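Side-chain contact in MupZ (PDB 6FXD), which probably acts as an epoxide hydrolase in mupirocin biosynthesis, following a Rieske oxygenase in a cascade that builds oxygen heterocycles: residues G108-E111 against E112-L116. Sequence-based numbering, arbitrary orientation.
Sequences GPRE and ELDKL
G108 presents its bare CA to the end of L113, whose CD1 lies 3.6 Å from G108 CA. A glycine suits this place because a CB here would run into that methyl as it now lies. At P109, the N-cap residue, the rigid ring opens the helix without needing an amide hydrogen, and its carbonyl starts the helical hydrogen bonding: P109 O receives L113 N at 2.9 Å, almost straight (167°), and a weak bond from E112 N. The P109 ring also runs alongside the E112 side chain, CG to CG 3.8 Å. R110, the residue after P109, accepts D114 N at its carbonyl O (2.9 Å), while its long side chain reaches outward: NE forms a salt bridge with E129 of the same chain and NH1 one with E111 of the second subunit. This single turn, helix 110-113, belongs to the crossover of a beta-alpha-beta unit between the parallel strands 100-108 and 126-135. E111 answers in the same way, its OE1 pairing with R110 of the second subunit, and its carbonyl O lies 3.7 Å from K115 CE, beside the extended lysine chain. That lysine ends at E112, where the bend at chi2 (-63°) brings the carboxylate to two partners: OE1 takes the backbone N of A78, and OE2 forms a salt bridge with K115 NZ at 3.0 Å, met on the syn side but 33° out of plane. A glutamine in place of E112 would probably cost K115 this salt bridge, leaving its ammonium group without the carboxylate it now touches.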
ATOM      1  N   GLY A 108       2.608  -3.197 -13.110  1.00 22.76           N
ATOM      2  CA  GLY A 108       2.806  -1.955 -12.400  1.00 23.08           C
ATOM      3  C   GLY A 108       1.587  -1.580 -11.584  1.00 23.96           C
ATOM      4  O   GLY A 108       0.566  -2.269 -11.640  1.00 24.63           O
ATOM      5  N   PRO A 109       1.667  -0.497 -10.815  1.00 22.92           N
ATOM      6  CA  PRO A 109       0.515  -0.100  -9.991  1.00 24.53           C
ATOM      7  C   PRO A 109      -0.628   0.431 -10.848  1.00 26.75           C
ATOM      8  O   PRO A 109      -0.437   0.918 -11.968  1.00 26.26           O
ATOM      9  CB  PRO A 109       1.080   0.996  -9.080  1.00 24.93           C
ATOM     10  CG  PRO A 109       2.222   1.579  -9.876  1.00 25.95           C
ATOM     11  CD  PRO A 109       2.812   0.424 -10.656  1.00 25.19           C
ATOM     12  N   ARG A 110      -1.836   0.343 -10.288  1.00 27.22           N
ATOM     13  CA  ARG A 110      -3.040   0.682 -11.049  1.00 29.15           C
ATOM     14  C   ARG A 110      -2.972   2.095 -11.627  1.00 27.20           C
ATOM     15  O   ARG A 110      -3.323   2.313 -12.795  1.00 27.62           O
ATOM     16  CB  ARG A 110      -4.282   0.517 -10.168  1.00 30.84           C
ATOM     17  CG  ARG A 110      -5.571   0.977 -10.851  1.00 35.06           C
ATOM     18  CD  ARG A 110      -6.759   0.877  -9.918  1.00 40.31           C
ATOM     19  NE  ARG A 110      -6.964  -0.499  -9.483  1.00 43.92           N
ATOM     20  CZ  ARG A 110      -7.881  -0.874  -8.597  1.00 47.73           C
ATOM     21  NH1 ARG A 110      -8.681   0.031  -8.048  1.00 50.64           N
ATOM     22  NH2 ARG A 110      -7.997  -2.150  -8.257  1.00 50.03           N
ATOM     23  N   GLU A 111      -2.509   3.062 -10.833  1.00 28.15           N
ATOM     24  CA  GLU A 111      -2.541   4.459 -11.253  1.00 30.85           C
ATOM     25  C   GLU A 111      -1.607   4.710 -12.431  1.00 28.31           C
ATOM     26  O   GLU A 111      -1.878   5.586 -13.264  1.00 30.93           O
ATOM     27  CB  GLU A 111      -2.164   5.357 -10.074  1.00 38.03           C
ATOM     28  CG  GLU A 111      -2.270   6.840 -10.348  1.00 47.20           C
ATOM     29  CD  GLU A 111      -2.189   7.665  -9.080  1.00 55.13           C
ATOM     30  OE1 GLU A 111      -2.481   7.114  -8.000  1.00 58.00           O
ATOM     31  OE2 GLU A 111      -1.823   8.857  -9.161  1.00 59.88           O
ATOM     32  N   GLU A 112      -0.501   3.970 -12.515  1.00 27.73           N
ATOM     33  CA  GLU A 112       0.377   4.107 -13.669  1.00 26.00           C
ATOM     34  C   GLU A 112      -0.148   3.323 -14.866  1.00 25.83           C
ATOM     35  O   GLU A 112      -0.071   3.797 -16.005  1.00 27.34           O
ATOM     36  CB  GLU A 112       1.796   3.663 -13.307  1.00 27.95           C
ATOM     37  CG  GLU A 112       2.487   4.541 -12.271  1.00 30.34           C
ATOM     38  CD  GLU A 112       2.685   5.968 -12.751  1.00 33.83           C
ATOM     39  OE1 GLU A 112       3.342   6.151 -13.792  1.00 33.20           O
ATOM     40  OE2 GLU A 112       2.175   6.911 -12.103  1.00 36.12           O
ATOM     41  N   LEU A 113      -0.695   2.125 -14.632  1.00 25.32           N
ATOM     42  CA  LEU A 113      -1.214   1.342 -15.747  1.00 26.33           C
ATOM     43  C   LEU A 113      -2.404   2.032 -16.406  1.00 28.92           C
ATOM     44  O   LEU A 113      -2.617   1.873 -17.614  1.00 30.16           O
ATOM     45  CB  LEU A 113      -1.574  -0.075 -15.299  1.00 26.67           C
ATOM     46  CG  LEU A 113      -0.527  -1.164 -15.594  1.00 29.55           C
ATOM     47  CD1 LEU A 113       0.862  -0.708 -15.173  1.00 31.08           C
ATOM     48  CD2 LEU A 113      -0.880  -2.491 -14.935  1.00 28.48           C
ATOM     49  N   ASP A 114      -3.191   2.791 -15.633  1.00 30.95           N
ATOM     50  CA  ASP A 114      -4.261   3.592 -16.221  1.00 33.11           C
ATOM     51  C   ASP A 114      -3.736   4.519 -17.313  1.00 31.34           C
ATOM     52  O   ASP A 114      -4.453   4.803 -18.278  1.00 33.85           O
ATOM     53  CB  ASP A 114      -4.968   4.408 -15.131  1.00 37.32           C
ATOM     54  CG  ASP A 114      -5.866   3.556 -14.241  1.00 42.97           C
ATOM     55  OD1 ASP A 114      -6.144   2.393 -14.593  1.00 45.01           O
ATOM     56  OD2 ASP A 114      -6.293   4.056 -13.178  1.00 45.45           O
ATOM     57  N   LYS A 115      -2.496   5.001 -17.179  1.00 29.81           N
ATOM     58  CA  LYS A 115      -1.901   5.878 -18.185  1.00 28.89           C
ATOM     59  C   LYS A 115      -1.431   5.126 -19.421  1.00 28.31           C
ATOM     60  O   LYS A 115      -1.130   5.771 -20.437  1.00 29.19           O
ATOM     61  CB  LYS A 115      -0.732   6.658 -17.578  1.00 32.94           C
ATOM     62  CG  LYS A 115      -1.095   7.469 -16.332  1.00 33.72           C
ATOM     63  CD  LYS A 115       0.154   7.999 -15.624  1.00 37.46           C
ATOM     64  CE  LYS A 115      -0.219   8.698 -14.317  1.00 39.81           C
ATOM     65  NZ  LYS A 115       0.961   9.198 -13.550  1.00 41.16           N
ATOM     66  N   LEU A 116      -1.384   3.794 -19.364  1.00 26.97           N
ATOM     67  CA  LEU A 116      -0.865   2.970 -20.444  1.00 25.61           C
ATOM     68  C   LEU A 116      -1.943   2.253 -21.248  1.00 25.62           C
ATOM     69  O   LEU A 116      -1.661   1.828 -22.373  1.00 28.29           O
ATOM     70  CB  LEU A 116       0.106   1.919 -19.872  1.00 25.39           C
ATOM     71  CG  LEU A 116       1.352   2.458 -19.156  1.00 25.37           C
ATOM     72  CD1 LEU A 116       2.165   1.357 -18.495  1.00 26.19           C
ATOM     73  CD2 LEU A 116       2.215   3.269 -20.133  1.00 25.54           C
TER